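Local coordinates for intracellular sulfur oxidation protein dsrF (Allochromatium vinosum, PDB 2HY5), which is of unknown function but could be involved in the oxidation of intracellular sulfur, as a subunit of the DsrEFH assembly, at residues L11-P16 with L42-G47; G47-T52 with E88-T93; Y21-L26 with K63-T68. One frame throughout, in Å; residues are numbered along the deposited sequence.

Overall arrangement
From the N terminus, strand 7-12 leads into helix 21-32 and then strand 38-43. Interaction 1 closes this beta-alpha-beta unit by pairing the ends of the two strands and joining the loops that follow them. Interaction 2 opens at Gly47, where interaction 1 ends. The two are therefore in series and share that residue. Interaction 2 closes a longer excursion that includes strand 79-83 and returns from helix 84-89. Interaction 3 crosses both: residues 21-26 lie between the segments of interaction 1, and residues 63-68 between those of interaction 2. It lays the long loop before strand 79-83 against helix 21-32. Lys14 and Gln50 probably link interactions 1 and 2 by a hydrogen bond.

Interaction 1: L11-P16 with L42-G47; sequences LNRKAP and LFLDDG
Leu11 and Asn12 finish strand 7-12, parallel to Leu42 and Phe43 of strand 38-43. Leu11 lies beside Leu42 on one face of the sheet, with Leu11 CD1 4.0 Å from Leu42 CD2. Asn12 carries the backbone bonds. Its N donates to Leu42 O at 2.9 Å. Its O accepts from Leu44 N, also at 2.9 Å and almost straight. Gly47 CA adds a CA-H...O contact to Asn12 O at 3.4 Å. A side chain on Gly47 would run into that oxygen. On the other face of the sheet, Asn12 ND2 lies over the Phe43 ring, 3.6 Å from Phe43 CE2, with amide and ring planes 33° apart.

Arg13 runs alongside Leu44 and bends at chi3 (55°). This brings two nitrogens side-on to one oxygen: Arg13 NE lies 2.9 Å and Arg13 NH2 3.2 Å from Asp45 OD2. The oxygen is in the guanidinium plane, but the carboxylate is turned 80° from it. NE meets the oxygen's anti lone pair, while NH2 comes from above the carboxylate plane in a more bent bond. At Ala15, a water accepts from Ala15 N at 2.9 Å and donates to Asp46 OD2.

Asp45 OD2 also bonds Ser19 of a DsrH subunit, and Asp46 OD2 bonds Ser10 of another. Two Arg13 nitrogens on one oxygen probably steady the negative charge on Asp45. Both carboxylates tie these strand-end loops to the subunit interfaces.

Interaction 2: G47-T52 with E88-T93; sequences GVYQLT and EARGLT
Two side chains of the turn 47-52, Val48 and Tyr49, pack against Arg90 and Leu92, which follow the end of helix 84-89 on either side of Gly91 in sequence. Gly91, with positive phi, is the C-prime residue of the Schellman motif that ends this helix.

Arg90 and Tyr49 carry the largest shares of the contact. Arg90 CG is anti to the carbonyl carbon, and the chain runs extended from CG to NE. The chain passes obliquely over a face of the Tyr49 ring. Arg90 CD makes a CH-pi contact, 3.8 Å from the centroid of the Tyr49 ring. The guanidinium does not lie flat on the ring. Its plane is turned 68° from the ring plane, and Tyr49 CE1 meets it at its edge, 3.6 Å from Arg90 NE.

Tyr49 has its CG beside its own backbone N (chi1 -82°), which carries the ring out to Arg90. Tyr49 OH reaches the root of that chain, 3.4 Å from Arg90 CB. A water in the ring plane lies 2.8 Å from Tyr49 OH and donates to Arg90 O at 2.5 Å. The Leu92 and Tyr49 side chains cross at about a right angle, with Leu92 CD1 3.7 Å from Tyr49 CE2. Val48 CG2, in the crowded position between N and carbonyl carbon, sits 3.6 Å from Arg90 CD.

An alanine at Tyr49 would remove the ring and hydroxyl, and would probably leave the Arg90 chain less firmly held and the water bridge broken. The Tyr49 ring also stacks on Tyr38 of a DsrH subunit.

Arg90 NE makes a salt bridge to Asp46, and its NH1 bonds Ser86 O. The contact thus divides Arg90 by chemistry: its methylenes are packed by Tyr49 and Val48, while its charge is met by polar partners.

Interaction 3: Y21-L26 with K63-T68; sequences YAWEAL and KNFSPT
Phe65 is the main bump of the loop 63-68. Its ring settles on helix 21-32 at the low point left by the small Ala22, with Trp23 over one face and Leu26 CD2 at its edge.

Trp23 CB sits almost exactly over the middle of that face, 3.9 Å from the Phe65 ring centroid. The tip of the ring reaches Ala22, with Phe65 CZ 3.9 Å from Ala22 CB. At the edge, Leu26 CD2 is 4.2 Å from Phe65 CD2. Trp23 and Phe65 slide past each other in opposite directions. Their rings meet obliquely, with planes at 50° and Trp23 CE3 only 3.4 Å from Phe65 CD2.

Thr68 is a second, smaller bump, one turn further on. The turn is held by Thr68 N donating to Phe65 O at 3.0 Å. Thr68 CG2 presses on Leu26 CD2 at 3.4 Å, tighter than usual for two carbons. Thr68 OG1 faces the edge of the indole, 3.8 Å from Trp23 CZ3.

Tyr17 and Pro16 of the loop before the helix also touch Phe65. Glu24, in the same helix, forms a salt bridge with Arg85 of a DsrE subunit. The contact is apolar packing. Helix 21-32 is the helix of the beta-alpha-beta unit 7-12/21-32/38-43, in a parallel-sheet alpha/beta fold of the DsrE/DsrF-like family, and here the loop between strands 38-43 and 79-83 packs on it.

Interaction 1: L11-P16 with L42-G47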
loop_
_atom_site.group_PDB
_atom_site.type_symbol
_atom_site.label_atom_id
_atom_site.label_comp_id
_atom_site.label_asym_id
_atom_site.label_seq_id
_atom_site.Cartn_x
_atom_site.Cartn_y
_atom_site.Cartn_z
ATOM N N LEU B 11 -13.720 2.127 -11.283
ATOM C CA LEU B 11 -12.401 2.566 -11.728
ATOM C C LEU B 11 -11.276 1.638 -11.291
ATOM O O LEU B 11 -10.871 1.646 -10.130
ATOM C CB LEU B 11 -12.133 3.977 -11.202
ATOM C CG LEU B 11 -10.796 4.637 -11.537
ATOM C CD1 LEU B 11 -10.653 4.790 -13.036
ATOM C CD2 LEU B 11 -10.724 5.993 -10.851
ATOM N N ASN B 12 -10.774 0.848 -12.238
ATOM C CA ASN B 12 -9.690 -0.098 -11.992
ATOM C C ASN B 12 -8.361 0.468 -12.478
ATOM O O ASN B 12 -8.183 0.692 -13.671
ATOM C CB ASN B 12 -9.983 -1.414 -12.708
ATOM C CG ASN B 12 -11.130 -2.166 -12.083
ATOM O OD1 ASN B 12 -11.132 -2.418 -10.878
ATOM N ND2 ASN B 12 -12.113 -2.533 -12.895
ATOM N N ARG B 13 -7.426 0.678 -11.557
ATOM C CA ARG B 13 -6.132 1.249 -11.910
ATOM C C ARG B 13 -4.916 0.467 -11.431
ATOM O O ARG B 13 -3.784 0.878 -11.684
ATOM C CB ARG B 13 -6.039 2.681 -11.370
ATOM C CG ARG B 13 -7.017 3.657 -12.011
ATOM C CD ARG B 13 -6.864 5.055 -11.416
ATOM N NE ARG B 13 -5.488 5.534 -11.512
ATOM C CZ ARG B 13 -4.719 5.811 -10.463
ATOM N NH1 ARG B 13 -5.191 5.664 -9.230
ATOM N NH2 ARG B 13 -3.474 6.228 -10.644
ATOM N N LYS B 14 -5.135 -0.647 -10.744
ATOM C CA LYS B 14 -4.016 -1.435 -10.238
ATOM C C LYS B 14 -3.812 -2.763 -10.960
ATOM O O LYS B 14 -4.760 -3.384 -11.443
ATOM C CB LYS B 14 -4.190 -1.684 -8.736
ATOM C CG LYS B 14 -4.233 -0.403 -7.917
ATOM C CD LYS B 14 -4.411 -0.694 -6.440
ATOM C CE LYS B 14 -4.575 0.585 -5.629
ATOM N NZ LYS B 14 -3.389 1.478 -5.726
ATOM N N ALA B 15 -2.553 -3.177 -11.054
ATOM C CA ALA B 15 -2.213 -4.431 -11.708
ATOM C C ALA B 15 -2.690 -5.574 -10.828
ATOM O O ALA B 15 -2.766 -5.437 -9.609
ATOM C CB ALA B 15 -0.697 -4.523 -11.919
ATOM N N PRO B 16 -3.023 -6.721 -11.438
ATOM C CA PRO B 16 -3.495 -7.890 -10.696
ATOM C C PRO B 16 -2.375 -8.634 -9.965
ATOM O O PRO B 16 -1.194 -8.480 -10.293
ATOM C CB PRO B 16 -4.142 -8.736 -11.787
ATOM C CG PRO B 16 -3.250 -8.480 -12.950
ATOM C CD PRO B 16 -3.045 -6.979 -12.890
ATOM N N LEU B 42 -14.120 0.773 -16.075
ATOM C CA LEU B 42 -13.007 1.397 -16.774
ATOM C C LEU B 42 -11.671 0.899 -16.265
ATOM O O LEU B 42 -11.441 0.833 -15.058
ATOM C CB LEU B 42 -13.066 2.922 -16.607
ATOM C CG LEU B 42 -11.868 3.727 -17.129
ATOM C CD1 LEU B 42 -11.761 3.577 -18.640
ATOM C CD2 LEU B 42 -12.037 5.195 -16.753
ATOM N N PHE B 43 -10.794 0.544 -17.193
ATOM C CA PHE B 43 -9.463 0.085 -16.844
ATOM C C PHE B 43 -8.527 1.173 -17.323
ATOM O O PHE B 43 -8.464 1.477 -18.514
ATOM C CB PHE B 43 -9.152 -1.253 -17.518
ATOM C CG PHE B 43 -10.036 -2.374 -17.054
ATOM C CD1 PHE B 43 -11.305 -2.547 -17.593
ATOM C CD2 PHE B 43 -9.616 -3.230 -16.038
ATOM C CE1 PHE B 43 -12.150 -3.555 -17.129
ATOM C CE2 PHE B 43 -10.450 -4.238 -15.565
ATOM C CZ PHE B 43 -11.721 -4.403 -16.113
ATOM N N LEU B 44 -7.820 1.767 -16.373
ATOM C CA LEU B 44 -6.897 2.857 -16.642
ATOM C C LEU B 44 -5.560 2.600 -15.960
ATOM O O LEU B 44 -5.487 1.880 -14.959
ATOM C CB LEU B 44 -7.510 4.164 -16.125
ATOM C CG LEU B 44 -6.660 5.436 -16.086
ATOM C CD1 LEU B 44 -6.325 5.881 -17.504
ATOM C CD2 LEU B 44 -7.424 6.528 -15.345
ATOM N N ASP B 45 -4.502 3.198 -16.496
ATOM C CA ASP B 45 -3.167 3.020 -15.936
ATOM C C ASP B 45 -2.861 1.527 -15.809
ATOM O O ASP B 45 -3.146 0.769 -16.736
ATOM C CB ASP B 45 -3.066 3.728 -14.580
ATOM C CG ASP B 45 -3.185 5.248 -14.707
ATOM O OD1 ASP B 45 -2.640 5.809 -15.683
ATOM O OD2 ASP B 45 -3.809 5.886 -13.833
ATOM N N ASP B 46 -2.299 1.088 -14.684
ATOM C CA ASP B 46 -1.979 -0.334 -14.546
ATOM C C ASP B 46 -3.206 -1.230 -14.543
ATOM O O ASP B 46 -3.088 -2.452 -14.612
ATOM C CB ASP B 46 -1.141 -0.601 -13.289
ATOM C CG ASP B 46 0.327 -0.255 -13.479
ATOM O OD1 ASP B 46 0.757 -0.073 -14.635
ATOM O OD2 ASP B 46 1.050 -0.178 -12.462
ATOM N N GLY B 47 -4.384 -0.622 -14.466
ATOM C CA GLY B 47 -5.605 -1.404 -14.487
ATOM C C GLY B 47 -5.766 -2.148 -15.804
ATOM O O GLY B 47 -6.428 -3.187 -15.864
HETATM O O HOH W 1 -0.403 -1.368 -10.161
#

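Interaction 2: G47-T52 with E88-T93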
loop_
_atom_site.group_PDB
_atom_site.type_symbol
_atom_site.label_atom_id
_atom_site.label_comp_id
_atom_site.label_asym_id
_atom_site.label_seq_id
_atom_site.Cartn_x
_atom_site.Cartn_y
_atom_site.Cartn_z
ATOM N N GLY B 47 -4.384 -0.622 -14.466
ATOM C CA GLY B 47 -5.605 -1.404 -14.487
ATOM C C GLY B 47 -5.766 -2.148 -15.804
ATOM O O GLY B 47 -6.428 -3.187 -15.864
ATOM N N VAL B 48 -5.162 -1.634 -16.873
ATOM C CA VAL B 48 -5.285 -2.310 -18.161
ATOM C C VAL B 48 -4.617 -3.685 -18.114
ATOM O O VAL B 48 -4.938 -4.562 -18.903
ATOM C CB VAL B 48 -4.675 -1.478 -19.321
ATOM C CG1 VAL B 48 -5.324 -0.087 -19.353
ATOM C CG2 VAL B 48 -3.169 -1.369 -19.171
ATOM N N TYR B 49 -3.691 -3.868 -17.176
ATOM C CA TYR B 49 -3.001 -5.147 -17.033
ATOM C C TYR B 49 -3.946 -6.216 -16.490
ATOM O O TYR B 49 -3.674 -7.416 -16.593
ATOM C CB TYR B 49 -1.799 -4.990 -16.097
ATOM C CG TYR B 49 -0.559 -4.425 -16.759
ATOM C CD1 TYR B 49 0.206 -3.449 -16.128
ATOM C CD2 TYR B 49 -0.120 -4.912 -17.991
ATOM C CE1 TYR B 49 1.380 -2.970 -16.698
ATOM C CE2 TYR B 49 1.050 -4.443 -18.572
ATOM C CZ TYR B 49 1.796 -3.474 -17.919
ATOM O OH TYR B 49 2.966 -3.033 -18.479
ATOM N N GLN B 50 -5.054 -5.785 -15.893
ATOM C CA GLN B 50 -6.015 -6.740 -15.357
ATOM C C GLN B 50 -6.655 -7.568 -16.469
ATOM O O GLN B 50 -7.149 -8.671 -16.233
ATOM C CB GLN B 50 -7.115 -6.014 -14.580
ATOM C CG GLN B 50 -6.666 -5.384 -13.274
ATOM C CD GLN B 50 -7.831 -4.786 -12.503
ATOM O OE1 GLN B 50 -8.964 -5.250 -12.620
ATOM N NE2 GLN B 50 -7.556 -3.773 -11.693
ATOM N N LEU B 51 -6.634 -7.039 -17.689
ATOM C CA LEU B 51 -7.251 -7.730 -18.815
ATOM C C LEU B 51 -6.324 -8.478 -19.762
ATOM O O LEU B 51 -6.748 -8.860 -20.846
ATOM C CB LEU B 51 -8.093 -6.745 -19.630
ATOM C CG LEU B 51 -9.271 -6.077 -18.918
ATOM C CD1 LEU B 51 -9.972 -5.130 -19.882
ATOM C CD2 LEU B 51 -10.235 -7.140 -18.413
ATOM N N THR B 52 -5.071 -8.697 -19.374
ATOM C CA THR B 52 -4.153 -9.414 -20.253
ATOM C C THR B 52 -4.608 -10.854 -20.460
ATOM O O THR B 52 -5.185 -11.474 -19.565
ATOM C CB THR B 52 -2.708 -9.427 -19.703
ATOM O OG1 THR B 52 -2.691 -10.062 -18.421
ATOM C CG2 THR B 52 -2.171 -8.013 -19.583
ATOM N N GLU B 88 -0.788 2.001 -24.721
ATOM C CA GLU B 88 0.407 2.416 -25.456
ATOM C C GLU B 88 1.624 2.566 -24.550
ATOM O O GLU B 88 2.725 2.121 -24.890
ATOM C CB GLU B 88 0.153 3.742 -26.180
ATOM C CG GLU B 88 1.368 4.286 -26.922
ATOM C CD GLU B 88 1.128 5.662 -27.512
ATOM O OE1 GLU B 88 0.832 6.603 -26.741
ATOM O OE2 GLU B 88 1.242 5.803 -28.747
ATOM N N ALA B 89 1.429 3.202 -23.399
ATOM C CA ALA B 89 2.522 3.408 -22.461
ATOM C C ALA B 89 3.112 2.073 -22.017
ATOM O O ALA B 89 4.267 1.998 -21.595
ATOM C CB ALA B 89 2.024 4.194 -21.252
ATOM N N ARG B 90 2.321 1.016 -22.135
ATOM C CA ARG B 90 2.762 -0.305 -21.718
ATOM C C ARG B 90 3.084 -1.222 -22.901
ATOM O O ARG B 90 3.292 -2.424 -22.734
ATOM C CB ARG B 90 1.693 -0.902 -20.799
ATOM C CG ARG B 90 1.529 -0.059 -19.543
ATOM C CD ARG B 90 0.313 -0.399 -18.704
ATOM N NE ARG B 90 0.314 0.379 -17.465
ATOM C CZ ARG B 90 0.147 1.699 -17.406
ATOM N NH1 ARG B 90 -0.047 2.406 -18.515
ATOM N NH2 ARG B 90 0.194 2.323 -16.238
ATOM N N GLY B 91 3.146 -0.635 -24.093
ATOM C CA GLY B 91 3.451 -1.402 -25.287
ATOM C C GLY B 91 2.437 -2.490 -25.575
ATOM O O GLY B 91 2.771 -3.530 -26.145
ATOM N N LEU B 92 1.191 -2.253 -25.184
ATOM C CA LEU B 92 0.138 -3.229 -25.408
ATOM C C LEU B 92 -0.844 -2.749 -26.463
ATOM O O LEU B 92 -0.950 -1.554 -26.731
ATOM C CB LEU B 92 -0.627 -3.496 -24.108
ATOM C CG LEU B 92 0.147 -4.014 -22.896
ATOM C CD1 LEU B 92 -0.806 -4.124 -21.719
ATOM C CD2 LEU B 92 0.774 -5.366 -23.207
ATOM N N THR B 93 -1.553 -3.696 -27.065
ATOM C CA THR B 93 -2.561 -3.380 -28.064
ATOM C C THR B 93 -3.787 -4.167 -27.633
ATOM O O THR B 93 -3.696 -5.003 -26.728
ATOM C CB THR B 93 -2.132 -3.826 -29.476
ATOM O OG1 THR B 93 -2.144 -5.256 -29.558
ATOM C CG2 THR B 93 -0.734 -3.322 -29.784
HETATM O O HOH W 2 3.477 -4.186 -21.003
#

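Interaction 3: Y21-L26 with K63-T68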
loop_
_atom_site.group_PDB
_atom_site.type_symbol
_atom_site.label_atom_id
_atom_site.label_comp_id
_atom_site.label_asym_id
_atom_site.label_seq_id
_atom_site.Cartn_x
_atom_site.Cartn_y
_atom_site.Cartn_z
ATOM N N TYR B 21 -6.643 -5.743 -4.782
ATOM C CA TYR B 21 -7.610 -4.801 -5.343
ATOM C C TYR B 21 -8.307 -5.234 -6.633
ATOM O O TYR B 21 -9.507 -5.020 -6.783
ATOM C CB TYR B 21 -6.956 -3.428 -5.539
ATOM C CG TYR B 21 -6.380 -2.864 -4.254
ATOM C CD1 TYR B 21 -5.002 -2.790 -4.060
ATOM C CD2 TYR B 21 -7.213 -2.452 -3.215
ATOM C CE1 TYR B 21 -4.463 -2.320 -2.865
ATOM C CE2 TYR B 21 -6.683 -1.979 -2.009
ATOM C CZ TYR B 21 -5.307 -1.917 -1.843
ATOM O OH TYR B 21 -4.767 -1.463 -0.658
ATOM N N ALA B 22 -7.574 -5.845 -7.557
ATOM C CA ALA B 22 -8.176 -6.280 -8.814
ATOM C C ALA B 22 -9.263 -7.326 -8.582
ATOM O O ALA B 22 -10.374 -7.220 -9.106
ATOM C CB ALA B 22 -7.102 -6.846 -9.748
ATOM N N TRP B 23 -8.938 -8.342 -7.792
ATOM C CA TRP B 23 -9.886 -9.414 -7.515
ATOM C C TRP B 23 -11.079 -8.970 -6.672
ATOM O O TRP B 23 -12.226 -9.260 -7.014
ATOM C CB TRP B 23 -9.176 -10.582 -6.822
ATOM C CG TRP B 23 -10.120 -11.635 -6.326
ATOM C CD1 TRP B 23 -10.211 -12.117 -5.051
ATOM C CD2 TRP B 23 -11.133 -12.309 -7.082
ATOM N NE1 TRP B 23 -11.220 -13.047 -4.964
ATOM C CE2 TRP B 23 -11.805 -13.186 -6.201
ATOM C CE3 TRP B 23 -11.544 -12.259 -8.422
ATOM C CZ2 TRP B 23 -12.861 -14.002 -6.608
ATOM C CZ3 TRP B 23 -12.598 -13.073 -8.830
ATOM C CH2 TRP B 23 -13.242 -13.932 -7.925
ATOM N N GLU B 24 -10.827 -8.265 -5.576
ATOM C CA GLU B 24 -11.944 -7.843 -4.745
ATOM C C GLU B 24 -12.783 -6.759 -5.412
ATOM O O GLU B 24 -13.962 -6.612 -5.104
ATOM C CB GLU B 24 -11.454 -7.433 -3.345
ATOM C CG GLU B 24 -10.966 -8.645 -2.543
ATOM C CD GLU B 24 -10.679 -8.355 -1.082
ATOM O OE1 GLU B 24 -10.079 -7.302 -0.780
ATOM O OE2 GLU B 24 -11.045 -9.196 -0.231
ATOM N N ALA B 25 -12.189 -6.023 -6.348
ATOM C CA ALA B 25 -12.938 -5.001 -7.076
ATOM C C ALA B 25 -13.905 -5.741 -8.002
ATOM O O ALA B 25 -15.074 -5.375 -8.120
ATOM C CB ALA B 25 -11.999 -4.130 -7.896
ATOM N N LEU B 26 -13.404 -6.785 -8.659
ATOM C CA LEU B 26 -14.216 -7.586 -9.570
ATOM C C LEU B 26 -15.410 -8.173 -8.815
ATOM O O LEU B 26 -16.507 -8.292 -9.360
ATOM C CB LEU B 26 -13.362 -8.702 -10.183
ATOM C CG LEU B 26 -13.988 -9.592 -11.260
ATOM C CD1 LEU B 26 -14.575 -8.737 -12.372
ATOM C CD2 LEU B 26 -12.920 -10.533 -11.815
ATOM N N LYS B 63 -4.707 -18.768 -7.185
ATOM C CA LYS B 63 -5.747 -19.140 -8.131
ATOM C C LYS B 63 -5.799 -18.074 -9.216
ATOM O O LYS B 63 -5.670 -16.880 -8.938
ATOM C CB LYS B 63 -7.108 -19.225 -7.443
ATOM C CG LYS B 63 -8.248 -19.537 -8.402
ATOM C CD LYS B 63 -9.597 -19.381 -7.726
ATOM C CE LYS B 63 -10.735 -19.564 -8.715
ATOM N NZ LYS B 63 -12.052 -19.217 -8.109
ATOM N N ASN B 64 -5.973 -18.520 -10.452
ATOM C CA ASN B 64 -6.057 -17.631 -11.600
ATOM C C ASN B 64 -7.508 -17.152 -11.676
ATOM O O ASN B 64 -8.401 -17.933 -11.995
ATOM C CB ASN B 64 -5.667 -18.425 -12.854
ATOM C CG ASN B 64 -5.645 -17.585 -14.113
ATOM O OD1 ASN B 64 -5.116 -18.017 -15.138
ATOM N ND2 ASN B 64 -6.225 -16.394 -14.055
ATOM N N PHE B 65 -7.752 -15.880 -11.366
ATOM C CA PHE B 65 -9.121 -15.364 -11.405
ATOM C C PHE B 65 -9.491 -14.664 -12.706
ATOM O O PHE B 65 -10.617 -14.188 -12.860
ATOM C CB PHE B 65 -9.391 -14.418 -10.222
ATOM C CG PHE B 65 -8.585 -13.144 -10.245
ATOM C CD1 PHE B 65 -7.314 -13.092 -9.679
ATOM C CD2 PHE B 65 -9.108 -11.985 -10.816
ATOM C CE1 PHE B 65 -6.578 -11.898 -9.677
ATOM C CE2 PHE B 65 -8.383 -10.792 -10.820
ATOM C CZ PHE B 65 -7.117 -10.748 -10.251
ATOM N N SER B 66 -8.556 -14.626 -13.649
ATOM C CA SER B 66 -8.798 -13.969 -14.929
ATOM C C SER B 66 -10.067 -14.421 -15.659
ATOM O O SER B 66 -10.751 -13.605 -16.271
ATOM C CB SER B 66 -7.589 -14.144 -15.856
ATOM O OG SER B 66 -7.408 -15.498 -16.225
ATOM N N PRO B 67 -10.402 -15.724 -15.607
ATOM C CA PRO B 67 -11.612 -16.186 -16.301
ATOM C C PRO B 67 -12.875 -15.410 -15.921
ATOM O O PRO B 67 -13.788 -15.246 -16.733
ATOM C CB PRO B 67 -11.693 -17.657 -15.902
ATOM C CG PRO B 67 -10.251 -18.037 -15.783
ATOM C CD PRO B 67 -9.672 -16.864 -15.025
ATOM N N THR B 68 -12.922 -14.929 -14.685
ATOM C CA THR B 68 -14.082 -14.183 -14.220
ATOM C C THR B 68 -14.361 -12.942 -15.066
ATOM O O THR B 68 -15.521 -12.609 -15.315
ATOM C CB THR B 68 -13.911 -13.775 -12.752
ATOM O OG1 THR B 68 -13.748 -14.954 -11.955
ATOM C CG2 THR B 68 -15.137 -13.010 -12.265
#